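Local coordinates for protein trehalose-6-phosphate phosphatase (Candida albicans, PDB 5DXF) that has an N-terminal part that belongs to glycosyltransferase family 20 and takes up the two-domain GT-B architecture, at residues A67-L75 / V512-I520; R244-L252 / F268-C278. All blocks are in the same frame, centred on the assembly; numbering follows the deposited sequence.

Contact 1: residues A67-L75 / V512-I520; sequences ALYSSQHFL and VQNWTSTFI
Gln513 O accepts the helical hydrogen bond from Ser517 N at 2.8 Å, and Phe74 CE2 packs against the same oxygen. The apolar stem of the Gln513 side chain covers one ring face: CG sits 3.5 Å from the Phe74 centroid in a CH-pi contact. The chain then turns about the CB-CG bond, carrying the amide away from helix 67-75 with its plane 86° to the ring, and NE2 hydrogen-bonds to Asp302 OD1. Phe74 is presented to this stem because CG stands anti to its backbone N (chi1 179°). Thr516 meets the same ring differently, with OG1 at the edge, in plane, 3.9 Å from Phe74 CD2.

One turn before Thr516, Val512 pushes a methyl branch against the backbone of helix 67-75. Its CG2 lies 3.6 Å from Ser71 CB and also rests against Ala67 O, while CG1 leans on Ser70 CB. Ser71 OG is 3.7 Å from Thr516 CB and lies at the edge of the Trp515 indole, whose NE1 is held by Leu297 O. At the far end Leu75 CD2 and Ile520 CD1 touch at 4.0 Å as their side chains slide past each other.

No hydrogen bond joins the helices; the Phe74 ring, the Gln513 stem and Val512 cover much of the surface, with axes 9.2 Å apart crossing at -70°. Beyond them, Trp515 and Phe519 reach Trp202 in strand 200-204, while Leu75 touches strand 34-37. The arrangement thus seats the last helix of the chain on the N-terminal Rossmann-like domain, the return crossing characteristic of the GT-B fold.

Contact 2: residues R244-L252 / F268-C278; sequences RSQLLDGML and FISCCARVLGC
Leu248 fills the tight centre of this contact, its two methyl branches dividing the work. CD2 presses on the backbone around Cys271 and Cys272 and on Val275 CB at 3.7 Å; CD1 lies 4.0 Å from Cys271 CB and also meets the Phe268 ring. Leu252, the residue at which the first helix unwinds, extends the same core: its CD2 is 3.8 Å from Cys272 SG, and its CD1 meets Leu276 CD1 tip to tip at 3.9 Å, with Cys278 SG close by.

Met251 adds a Met-aromatic contact in which SD, 3.6 Å from Phe268 CE1, approaches the ring obliquely. With CG anti to the backbone N (chi1 177°), the Phe268 side chain runs alongside that of Met251 in the opposite direction; Phe232 and Phe259 meet the same ring from outside the two segments.

Towards the start of helix 244-251 the packing thins. There Arg244 offers only its aliphatic part, CG lying 3.9 Å from Val275 CG1, as its extended chain carries the guanidinium onward to a weak hydrogen bond from NH1 to Arg239 O. Ser245 CB brushes Leu276 CD2 at 4.2 Å, and all four of these contact residues remain partly exposed.

The helices cross at -118° without a hydrogen bond or salt bridge between the segments. Cohesion therefore rests on leucine and valine branches, cysteine sulfurs and the Phe268 ring, which Met251 SD also meets, and depends on shape and burial more than on directional bonds.

Overall arrangement
Both contacts lie in the N-terminal Rossmann-like domain, to which the last helix returns, around its nine-stranded mixed sheet, yet their centres are 27 Å apart and their nearest atoms about 11 Å. Contact 2 is local: its helices, 244-251 and 262-274, precede and follow strand 256-259. Contact 1 spans the chain, pairing helix 66-76, which comes between strands 34-37 and 84-88, with the final helix 512-526. Contact 2 is therefore nested inside the loop closed by contact 1, as are the two three-stranded parallel sheets of the later region. One contact joins elements close in sequence; the other brings the end of the chain back to its beginning.

Contact 1: residues A67-L75 / V512-I520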
loop_
_atom_site.group_PDB
_atom_site.type_symbol
_atom_site.label_atom_id
_atom_site.label_comp_id
_atom_site.label_asym_id
_atom_site.label_seq_id
_atom_site.Cartn_x
_atom_site.Cartn_y
_atom_site.Cartn_z
ATOM N N ALA A 67 4.565 3.973 -3.380
ATOM C CA ALA A 67 5.318 4.591 -2.312
ATOM C C ALA A 67 6.589 3.792 -2.135
ATOM O O ALA A 67 7.664 4.339 -2.010
ATOM C CB ALA A 67 4.508 4.599 -1.039
ATOM N N LEU A 68 6.445 2.478 -2.168
ATOM C CA LEU A 68 7.559 1.536 -2.104
ATOM C C LEU A 68 8.500 1.679 -3.290
ATOM O O LEU A 68 9.721 1.737 -3.121
ATOM C CB LEU A 68 7.048 0.092 -2.039
ATOM C CG LEU A 68 8.113 -0.993 -1.896
ATOM C CD1 LEU A 68 8.925 -0.804 -0.610
ATOM C CD2 LEU A 68 7.466 -2.378 -1.960
ATOM N N TYR A 69 7.933 1.723 -4.480
ATOM C CA TYR A 69 8.719 1.849 -5.684
ATOM C C TYR A 69 9.472 3.165 -5.678
ATOM O O TYR A 69 10.614 3.241 -6.086
ATOM C CB TYR A 69 7.822 1.725 -6.905
ATOM C CG TYR A 69 7.353 0.313 -7.136
ATOM C CD1 TYR A 69 8.165 -0.758 -6.834
ATOM C CD2 TYR A 69 6.091 0.049 -7.645
ATOM C CE1 TYR A 69 7.740 -2.050 -7.041
ATOM C CE2 TYR A 69 5.661 -1.242 -7.852
ATOM C CZ TYR A 69 6.493 -2.286 -7.548
ATOM O OH TYR A 69 6.078 -3.577 -7.748
ATOM N N SER A 70 8.822 4.202 -5.186
ATOM C CA SER A 70 9.453 5.495 -5.092
ATOM C C SER A 70 10.659 5.385 -4.187
ATOM O O SER A 70 11.699 5.962 -4.471
ATOM C CB SER A 70 8.483 6.524 -4.535
ATOM O OG SER A 70 7.268 6.509 -5.242
ATOM N N SER A 71 10.534 4.651 -3.093
ATOM C CA SER A 71 11.667 4.472 -2.214
ATOM C C SER A 71 12.781 3.733 -2.942
ATOM O O SER A 71 13.934 4.129 -2.900
ATOM C CB SER A 71 11.248 3.712 -0.959
ATOM O OG SER A 71 12.353 3.071 -0.356
ATOM N N GLN A 72 12.423 2.719 -3.706
ATOM C CA GLN A 72 13.430 1.962 -4.408
ATOM C C GLN A 72 14.157 2.899 -5.350
ATOM O O GLN A 72 15.373 2.874 -5.435
ATOM C CB GLN A 72 12.763 0.828 -5.188
ATOM C CG GLN A 72 13.500 0.338 -6.421
ATOM C CD GLN A 72 14.871 -0.168 -6.087
ATOM O OE1 GLN A 72 15.129 -0.559 -4.963
ATOM N NE2 GLN A 72 15.762 -0.160 -7.061
ATOM N N HIS A 73 13.412 3.746 -6.043
ATOM C CA HIS A 73 14.020 4.642 -7.006
ATOM C C HIS A 73 14.971 5.590 -6.321
ATOM O O HIS A 73 16.062 5.847 -6.801
ATOM C CB HIS A 73 12.968 5.446 -7.752
ATOM C CG HIS A 73 13.510 6.169 -8.942
ATOM N ND1 HIS A 73 14.206 5.529 -9.945
ATOM C CD2 HIS A 73 13.477 7.476 -9.283
ATOM C CE1 HIS A 73 14.571 6.409 -10.856
ATOM N NE2 HIS A 73 14.140 7.598 -10.479
ATOM N N PHE A 74 14.565 6.077 -5.163
ATOM C CA PHE A 74 15.367 7.020 -4.424
ATOM C C PHE A 74 16.674 6.332 -4.119
ATOM O O PHE A 74 17.734 6.938 -4.152
ATOM C CB PHE A 74 14.656 7.394 -3.133
ATOM C CG PHE A 74 15.419 8.346 -2.281
ATOM C CD1 PHE A 74 15.814 9.562 -2.775
ATOM C CD2 PHE A 74 15.741 8.019 -0.984
ATOM C CE1 PHE A 74 16.521 10.445 -1.991
ATOM C CE2 PHE A 74 16.451 8.891 -0.192
ATOM C CZ PHE A 74 16.840 10.110 -0.696
ATOM N N LEU A 75 16.581 5.050 -3.813
ATOM C CA LEU A 75 17.757 4.246 -3.518
ATOM C C LEU A 75 18.642 4.046 -4.751
ATOM O O LEU A 75 19.869 4.069 -4.655
ATOM C CB LEU A 75 17.334 2.895 -2.950
ATOM C CG LEU A 75 16.786 2.902 -1.524
ATOM C CD1 LEU A 75 16.420 1.495 -1.082
ATOM C CD2 LEU A 75 17.801 3.514 -0.575
ATOM N N VAL A 512 8.780 10.237 1.016
ATOM C CA VAL A 512 9.286 8.872 0.895
ATOM C C VAL A 512 10.797 8.933 1.238
ATOM O O VAL A 512 11.248 8.228 2.132
ATOM C CB VAL A 512 9.015 8.234 -0.512
ATOM C CG1 VAL A 512 9.841 8.905 -1.619
ATOM C CG2 VAL A 512 9.255 6.710 -0.470
ATOM N N GLN A 513 11.540 9.842 0.597
ATOM C CA GLN A 513 12.993 9.966 0.753
ATOM C C GLN A 513 13.427 10.047 2.221
ATOM O O GLN A 513 14.323 9.311 2.668
ATOM C CB GLN A 513 13.510 11.187 -0.027
ATOM C CG GLN A 513 13.243 11.128 -1.535
ATOM C CD GLN A 513 11.875 11.679 -1.916
ATOM O OE1 GLN A 513 11.047 11.974 -1.053
ATOM N NE2 GLN A 513 11.640 11.832 -3.214
ATOM N N ASN A 514 12.768 10.913 2.978
ATOM C CA ASN A 514 13.112 11.078 4.377
ATOM C C ASN A 514 12.729 9.844 5.186
ATOM O O ASN A 514 13.376 9.536 6.183
ATOM C CB ASN A 514 12.444 12.332 4.964
ATOM C CG ASN A 514 12.703 12.487 6.456
ATOM O OD1 ASN A 514 11.829 12.215 7.277
ATOM N ND2 ASN A 514 13.910 12.922 6.810
ATOM N N TRP A 515 11.611 9.219 4.837
ATOM C CA TRP A 515 11.188 8.007 5.516
ATOM C C TRP A 515 12.194 6.920 5.250
ATOM O O TRP A 515 12.617 6.213 6.146
ATOM C CB TRP A 515 9.800 7.583 5.037
ATOM C CG TRP A 515 9.385 6.190 5.422
ATOM C CD1 TRP A 515 8.644 5.831 6.495
ATOM C CD2 TRP A 515 9.672 4.982 4.718
ATOM N NE1 TRP A 515 8.459 4.481 6.517
ATOM C CE2 TRP A 515 9.080 3.935 5.430
ATOM C CE3 TRP A 515 10.372 4.686 3.552
ATOM C CZ2 TRP A 515 9.169 2.617 5.019
ATOM C CZ3 TRP A 515 10.461 3.389 3.149
ATOM C CH2 TRP A 515 9.862 2.365 3.873
ATOM N N THR A 516 12.603 6.805 4.002
ATOM C CA THR A 516 13.567 5.788 3.645
ATOM C C THR A 516 14.923 6.041 4.301
ATOM O O THR A 516 15.564 5.127 4.789
ATOM C CB THR A 516 13.615 5.497 2.120
ATOM O OG1 THR A 516 14.965 5.348 1.681
ATOM C CG2 THR A 516 12.909 6.572 1.303
ATOM N N SER A 517 15.350 7.293 4.333
ATOM C CA SER A 517 16.595 7.635 5.004
ATOM C C SER A 517 16.577 7.394 6.512
ATOM O O SER A 517 17.480 6.789 7.056
ATOM C CB SER A 517 16.933 9.098 4.713
ATOM O OG SER A 517 17.825 9.637 5.664
ATOM N N THR A 518 15.512 7.835 7.159
ATOM C CA THR A 518 15.278 7.622 8.583
ATOM C C THR A 518 15.320 6.144 8.958
ATOM O O THR A 518 15.942 5.776 9.954
ATOM C CB THR A 518 13.919 8.203 9.031
ATOM O OG1 THR A 518 13.804 9.561 8.588
ATOM C CG2 THR A 518 13.787 8.150 10.546
ATOM N N PHE A 519 14.678 5.294 8.158
ATOM C CA PHE A 519 14.628 3.882 8.502
ATOM C C PHE A 519 16.004 3.230 8.405
ATOM O O PHE A 519 16.369 2.436 9.276
ATOM C CB PHE A 519 13.626 3.125 7.630
ATOM C CG PHE A 519 13.310 1.758 8.154
ATOM C CD1 PHE A 519 12.536 1.602 9.294
ATOM C CD2 PHE A 519 13.815 0.629 7.534
ATOM C CE1 PHE A 519 12.256 0.346 9.794
ATOM C CE2 PHE A 519 13.536 -0.632 8.027
ATOM C CZ PHE A 519 12.757 -0.773 9.160
ATOM N N ILE A 520 16.765 3.560 7.363
ATOM C CA ILE A 520 18.113 3.016 7.221
ATOM C C ILE A 520 18.939 3.438 8.438
ATOM O O ILE A 520 19.634 2.618 9.063
ATOM C CB ILE A 520 18.790 3.481 5.897
ATOM C CG1 ILE A 520 18.140 2.788 4.694
ATOM C CG2 ILE A 520 20.269 3.166 5.912
ATOM C CD1 ILE A 520 18.086 3.627 3.422
#

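Contact 2: residues R244-L252 / F268-C278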
loop_
_atom_site.group_PDB
_atom_site.type_symbol
_atom_site.label_atom_id
_atom_site.label_comp_id
_atom_site.label_asym_id
_atom_site.label_seq_id
_atom_site.Cartn_x
_atom_site.Cartn_y
_atom_site.Cartn_z
ATOM N N ARG A 244 2.385 -20.504 12.505
ATOM C CA ARG A 244 2.541 -19.256 13.258
ATOM C C ARG A 244 3.929 -19.071 13.885
ATOM O O ARG A 244 4.530 -17.993 13.788
ATOM C CB ARG A 244 1.472 -19.182 14.351
ATOM C CG ARG A 244 1.457 -20.399 15.273
ATOM C CD ARG A 244 0.225 -20.451 16.161
ATOM N NE ARG A 244 0.199 -21.671 16.969
ATOM C CZ ARG A 244 -0.832 -22.065 17.713
ATOM N NH1 ARG A 244 -1.941 -21.341 17.761
ATOM N NH2 ARG A 244 -0.752 -23.190 18.410
ATOM N N SER A 245 4.431 -20.100 14.545
ATOM C CA SER A 245 5.743 -20.011 15.154
ATOM C C SER A 245 6.837 -19.817 14.122
ATOM O O SER A 245 7.738 -19.010 14.319
ATOM C CB SER A 245 6.024 -21.233 16.016
ATOM O OG SER A 245 5.700 -22.423 15.336
ATOM N N GLN A 246 6.784 -20.548 13.021
ATOM C CA GLN A 246 7.799 -20.341 11.999
ATOM C C GLN A 246 7.747 -18.936 11.395
ATOM O O GLN A 246 8.781 -18.355 11.131
ATOM C CB GLN A 246 7.809 -21.434 10.929
ATOM C CG GLN A 246 6.545 -22.253 10.826
ATOM C CD GLN A 246 6.267 -23.049 12.065
ATOM O OE1 GLN A 246 6.016 -22.483 13.118
ATOM N NE2 GLN A 246 6.302 -24.367 11.947
ATOM N N LEU A 247 6.558 -18.389 11.175
ATOM C CA LEU A 247 6.467 -17.035 10.651
ATOM C C LEU A 247 6.992 -15.984 11.620
ATOM O O LEU A 247 7.797 -15.142 11.257
ATOM C CB LEU A 247 5.021 -16.716 10.293
ATOM C CG LEU A 247 4.351 -17.660 9.311
ATOM C CD1 LEU A 247 2.876 -17.794 9.613
ATOM C CD2 LEU A 247 4.558 -17.155 7.903
ATOM N N LEU A 248 6.573 -16.083 12.869
ATOM C CA LEU A 248 7.098 -15.231 13.935
ATOM C C LEU A 248 8.620 -15.354 14.111
ATOM O O LEU A 248 9.350 -14.344 14.157
ATOM C CB LEU A 248 6.405 -15.587 15.243
ATOM C CG LEU A 248 5.930 -14.432 16.113
ATOM C CD1 LEU A 248 5.049 -13.495 15.313
ATOM C CD2 LEU A 248 5.176 -14.978 17.304
ATOM N N ASP A 249 9.071 -16.604 14.244
ATOM C CA ASP A 249 10.493 -16.952 14.204
ATOM C C ASP A 249 11.132 -16.172 13.080
ATOM O O ASP A 249 11.851 -15.209 13.333
ATOM C CB ASP A 249 10.682 -18.458 13.993
ATOM C CG ASP A 249 12.131 -18.884 13.998
ATOM O OD1 ASP A 249 12.792 -18.775 15.055
ATOM O OD2 ASP A 249 12.592 -19.363 12.941
ATOM N N GLY A 250 10.808 -16.580 11.851
ATOM C CA GLY A 250 11.246 -15.931 10.625
ATOM C C GLY A 250 11.428 -14.433 10.736
ATOM O O GLY A 250 12.490 -13.903 10.413
ATOM N N MET A 251 10.402 -13.752 11.234
ATOM C CA MET A 251 10.458 -12.302 11.369
ATOM C C MET A 251 11.483 -11.855 12.405
ATOM O O MET A 251 12.088 -10.788 12.262
ATOM C CB MET A 251 9.081 -11.742 11.728
ATOM C CG MET A 251 8.058 -11.851 10.610
ATOM S SD MET A 251 6.484 -11.058 11.017
ATOM C CE MET A 251 5.505 -12.482 11.499
ATOM N N LEU A 252 11.696 -12.666 13.438
ATOM C CA LEU A 252 12.584 -12.258 14.531
ATOM C C LEU A 252 14.070 -12.191 14.203
ATOM O O LEU A 252 14.886 -11.965 15.092
ATOM C CB LEU A 252 12.401 -13.194 15.718
ATOM C CG LEU A 252 11.166 -12.856 16.549
ATOM C CD1 LEU A 252 11.032 -13.804 17.724
ATOM C CD2 LEU A 252 11.239 -11.411 17.012
ATOM N N PHE A 268 2.222 -7.240 17.082
ATOM C CA PHE A 268 3.376 -8.081 16.791
ATOM C C PHE A 268 4.105 -8.448 18.073
ATOM O O PHE A 268 4.489 -9.602 18.265
ATOM C CB PHE A 268 4.331 -7.383 15.827
ATOM C CG PHE A 268 5.582 -8.164 15.548
ATOM C CD1 PHE A 268 5.574 -9.201 14.634
ATOM C CD2 PHE A 268 6.765 -7.860 16.200
ATOM C CE1 PHE A 268 6.719 -9.922 14.374
ATOM C CE2 PHE A 268 7.915 -8.576 15.944
ATOM C CZ PHE A 268 7.892 -9.609 15.029
ATOM N N ILE A 269 4.294 -7.458 18.942
ATOM C CA ILE A 269 4.929 -7.686 20.237
ATOM C C ILE A 269 4.161 -8.720 21.060
ATOM O O ILE A 269 4.747 -9.694 21.562
ATOM C CB ILE A 269 5.050 -6.368 21.027
ATOM C CG1 ILE A 269 6.104 -5.472 20.373
ATOM C CG2 ILE A 269 5.392 -6.641 22.480
ATOM C CD1 ILE A 269 6.136 -4.075 20.907
ATOM N N SER A 270 2.845 -8.560 21.101
ATOM C CA SER A 270 1.977 -9.472 21.822
ATOM C C SER A 270 2.053 -10.870 21.262
ATOM O O SER A 270 2.096 -11.834 21.995
ATOM C CB SER A 270 0.542 -8.991 21.736
ATOM O OG SER A 270 -0.083 -9.077 22.994
ATOM N N CYS A 271 2.074 -10.971 19.950
ATOM C CA CYS A 271 2.273 -12.249 19.267
ATOM C C CYS A 271 3.587 -12.913 19.656
ATOM O O CYS A 271 3.618 -14.107 19.953
ATOM C CB CYS A 271 2.231 -12.061 17.750
ATOM S SG CYS A 271 0.581 -11.984 17.027
ATOM N N CYS A 272 4.667 -12.139 19.644
ATOM C CA CYS A 272 5.982 -12.657 20.001
ATOM C C CYS A 272 6.015 -13.165 21.439
ATOM O O CYS A 272 6.666 -14.168 21.729
ATOM C CB CYS A 272 7.059 -11.590 19.796
ATOM S SG CYS A 272 7.555 -11.352 18.076
ATOM N N ALA A 273 5.310 -12.490 22.340
ATOM C CA ALA A 273 5.298 -12.943 23.730
ATOM C C ALA A 273 4.384 -14.156 23.955
ATOM O O ALA A 273 4.659 -14.986 24.821
ATOM C CB ALA A 273 4.895 -11.805 24.654
ATOM N N ARG A 274 3.303 -14.267 23.188
ATOM C CA ARG A 274 2.309 -15.315 23.441
ATOM C C ARG A 274 2.570 -16.608 22.666
ATOM O O ARG A 274 2.552 -17.694 23.244
ATOM C CB ARG A 274 0.899 -14.794 23.130
ATOM C CG ARG A 274 0.507 -13.575 23.953
ATOM C CD ARG A 274 -0.975 -13.548 24.312
ATOM N NE ARG A 274 -1.341 -12.253 24.879
ATOM C CZ ARG A 274 -2.111 -11.357 24.270
ATOM N NH1 ARG A 274 -2.626 -11.619 23.079
ATOM N NH2 ARG A 274 -2.378 -10.200 24.860
ATOM N N VAL A 275 2.801 -16.494 21.363
ATOM C CA VAL A 275 3.066 -17.664 20.532
ATOM C C VAL A 275 4.461 -18.227 20.814
ATOM O O VAL A 275 4.643 -19.440 20.932
ATOM C CB VAL A 275 2.933 -17.324 19.034
ATOM C CG1 VAL A 275 3.241 -18.533 18.176
ATOM C CG2 VAL A 275 1.537 -16.792 18.737
ATOM N N LEU A 276 5.444 -17.338 20.926
ATOM C CA LEU A 276 6.801 -17.732 21.293
ATOM C C LEU A 276 7.114 -17.320 22.730
ATOM O O LEU A 276 6.455 -16.445 23.288
ATOM C CB LEU A 276 7.820 -17.123 20.325
ATOM C CG LEU A 276 7.930 -17.779 18.945
ATOM C CD1 LEU A 276 9.011 -17.125 18.094
ATOM C CD2 LEU A 276 8.195 -19.267 19.090
ATOM N N GLY A 277 8.121 -17.955 23.321
ATOM C CA GLY A 277 8.490 -17.698 24.704
ATOM C C GLY A 277 9.193 -16.367 24.902
ATOM O O GLY A 277 9.389 -15.924 26.035
ATOM N N CYS A 278 9.552 -15.729 23.790
ATOM C CA CYS A 278 10.359 -14.505 23.776
ATOM C C CYS A 278 9.848 -13.418 24.719
ATOM O O CYS A 278 8.647 -13.169 24.806
ATOM C CB CYS A 278 10.425 -13.952 22.354
ATOM S SG CYS A 278 10.595 -15.228 21.091
#